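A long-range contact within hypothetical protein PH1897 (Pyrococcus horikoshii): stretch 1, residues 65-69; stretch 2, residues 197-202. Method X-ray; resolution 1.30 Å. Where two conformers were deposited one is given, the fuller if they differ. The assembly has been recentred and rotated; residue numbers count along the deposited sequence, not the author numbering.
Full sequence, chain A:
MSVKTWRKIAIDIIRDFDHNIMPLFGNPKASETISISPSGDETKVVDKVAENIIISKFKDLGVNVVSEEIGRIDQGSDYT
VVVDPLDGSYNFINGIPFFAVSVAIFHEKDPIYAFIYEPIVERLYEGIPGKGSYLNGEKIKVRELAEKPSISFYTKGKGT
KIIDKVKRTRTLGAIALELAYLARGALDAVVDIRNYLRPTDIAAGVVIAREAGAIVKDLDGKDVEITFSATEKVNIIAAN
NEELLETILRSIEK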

# COMPACT_ATOMS: atom_id res chain seq x y z
N VAL A 65 10.46 -2.04 -28.77
CA VAL A 65 9.80 -2.27 -27.50
C VAL A 65 10.64 -3.09 -26.54
O VAL A 65 11.25 -4.08 -26.93
N VAL A 66 10.67 -2.65 -25.29
CA VAL A 66 11.41 -3.36 -24.25
C VAL A 66 10.44 -3.65 -23.11
O VAL A 66 9.86 -2.74 -22.53
N SER A 67 10.25 -4.93 -22.83
CA SER A 67 9.37 -5.36 -21.75
C SER A 67 10.03 -6.59 -21.14
O SER A 67 10.65 -7.38 -21.86
N GLU A 68 9.91 -6.76 -19.83
CA GLU A 68 10.54 -7.88 -19.15
C GLU A 68 10.28 -9.26 -19.72
O GLU A 68 11.22 -10.02 -19.97
N GLU A 69 9.01 -9.59 -19.94
CA GLU A 69 8.65 -10.91 -20.46
C GLU A 69 8.93 -11.15 -21.94
O GLU A 69 9.20 -12.28 -22.35
N LEU A 197 14.98 -5.17 -9.21
CA LEU A 197 14.31 -4.38 -10.24
C LEU A 197 14.98 -4.45 -11.60
O LEU A 197 16.18 -4.69 -11.71
N ARG A 198 14.18 -4.23 -12.64
CA ARG A 198 14.67 -4.21 -14.02
C ARG A 198 14.41 -2.81 -14.56
O ARG A 198 13.59 -2.07 -14.01
N PRO A 199 15.11 -2.41 -15.63
CA PRO A 199 14.89 -1.07 -16.18
C PRO A 199 13.43 -0.83 -16.55
O PRO A 199 12.92 0.28 -16.44
N THR A 200 12.75 -1.89 -16.99
CA THR A 200 11.35 -1.81 -17.37
C THR A 200 10.45 -1.43 -16.20
O THR A 200 9.39 -0.81 -16.38
N ASP A 201 10.86 -1.79 -14.98
CA ASP A 201 10.08 -1.48 -13.79
C ASP A 201 10.16 -0.01 -13.40
O ASP A 201 9.18 0.57 -12.94
N ILE A 202 11.32 0.59 -13.61
CA ILE A 202 11.55 1.96 -13.17
C ILE A 202 11.65 3.07 -14.20
O ILE A 202 11.65 4.24 -13.82

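Two carboxylates face each other across this contact, E68 OE2 and D201 OD1 lying 4.1 Å apart, and a water sits in reach of both oxygens. Water 1 donates to D201 OD1 at 2.6 Å and is within 3.3 Å of E68 OE2, where it is also placed to donate; with atoms elsewhere in the structure counted, acceptors in reach outnumber its protons, so the two bonds need not both be filled at once. T200 OG1 sits 2.7 Å from the same water, tying the threonine hydroxyl into the cluster. Apart from the salt bridge, no direct polar bond crosses the contact.

That one salt bridge pairs E68 with R198. E68 reaches out fully extended, with chi1 and chi2 both t and chi3 at 177°, so its carboxylate arrives where OE1 forms a salt bridge with R198 NH1 at 2.9 Å. The arginine folds to meet it, chi1 and chi2 both m, and E68 CG lies over one face of its guanidinium. One acid thus offers both a charge and an aliphatic stem to the same partner.

D201 starts sideways, but its m rotamer brings the carboxylate nearer E68, in the loop after the strand. Its other oxygen serves the helix start: R198 occupies the N-cap position, and its backbone N donates to D201 OD2 at 2.9 Å, while D201 N returns a bond to R198 O, also 2.9 Å.

Beside this polar group, T200 supplies the nonpolar fit. Its CB points toward the strand and chi1 is p; CG2 packs 3.8 Å from V66 CG1, the valine being t, and lies 3.6 Å from V66 O and 3.8 Å from S67 CA. The S67 CA-to-CB bond points away, leaving its backbone to meet the methyl. The threonine therefore works twice, methyl against the strand and hydroxyl to the water.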

# COMPACT_ATOMS: atom_id res chain seq x y z
CB VAL A 65 8.45 -3.00 -27.69
CG1 VAL A 65 7.72 -3.10 -26.37
CG2 VAL A 65 7.61 -2.27 -28.72
CB VAL A 66 12.58 -2.51 -23.71
CG1 VAL A 66 13.37 -3.31 -22.68
CG2 VAL A 66 13.50 -2.09 -24.85
CB SER A 67 7.98 -5.69 -22.29
OG SER A 67 7.01 -5.70 -21.24
CB GLU A 68 10.16 -7.86 -17.66
CG GLU A 68 10.85 -8.95 -16.85
CD GLU A 68 10.70 -8.76 -15.35
OE1 GLU A 68 11.17 -9.63 -14.59
OE2 GLU A 68 10.11 -7.73 -14.94
CB GLU A 69 7.18 -11.20 -20.17
CG GLU A 69 6.83 -11.18 -18.69
CD GLU A 69 7.71 -12.11 -17.87
OE1 GLU A 69 7.71 -13.33 -18.15
OE2 GLU A 69 8.39 -11.63 -16.94
CB LEU A 197 14.24 -2.92 -9.80
CG LEU A 197 13.44 -2.60 -8.54
CD1 LEU A 197 13.63 -1.13 -8.18
CD2 LEU A 197 11.97 -2.90 -8.78
CB ARG A 198 13.91 -5.24 -14.87
CG ARG A 198 13.95 -6.65 -14.31
CD ARG A 198 15.36 -7.21 -14.31
NE ARG A 198 15.53 -8.25 -15.32
CZ ARG A 198 14.92 -9.43 -15.28
NH1 ARG A 198 14.09 -9.72 -14.28
NH2 ARG A 198 15.13 -10.32 -16.24
CB PRO A 199 15.81 -1.05 -17.40
CG PRO A 199 16.94 -1.94 -16.98
CD PRO A 199 16.21 -3.10 -16.33
CB THR A 200 10.86 -3.15 -17.97
OG1 THR A 200 11.24 -4.23 -17.10
CG2 THR A 200 11.48 -3.38 -19.34
CB ASP A 201 10.59 -2.26 -12.57
CG ASP A 201 10.38 -3.75 -12.69
OD1 ASP A 201 9.29 -4.17 -13.13
OD2 ASP A 201 11.31 -4.51 -12.32
CB ILE A 202 12.85 2.03 -12.33
CG1 ILE A 202 14.05 1.67 -13.21
CG2 ILE A 202 12.76 1.07 -11.15
CD1 ILE A 202 15.39 1.92 -12.55
O HOH W 1 8.98 -4.75 -15.68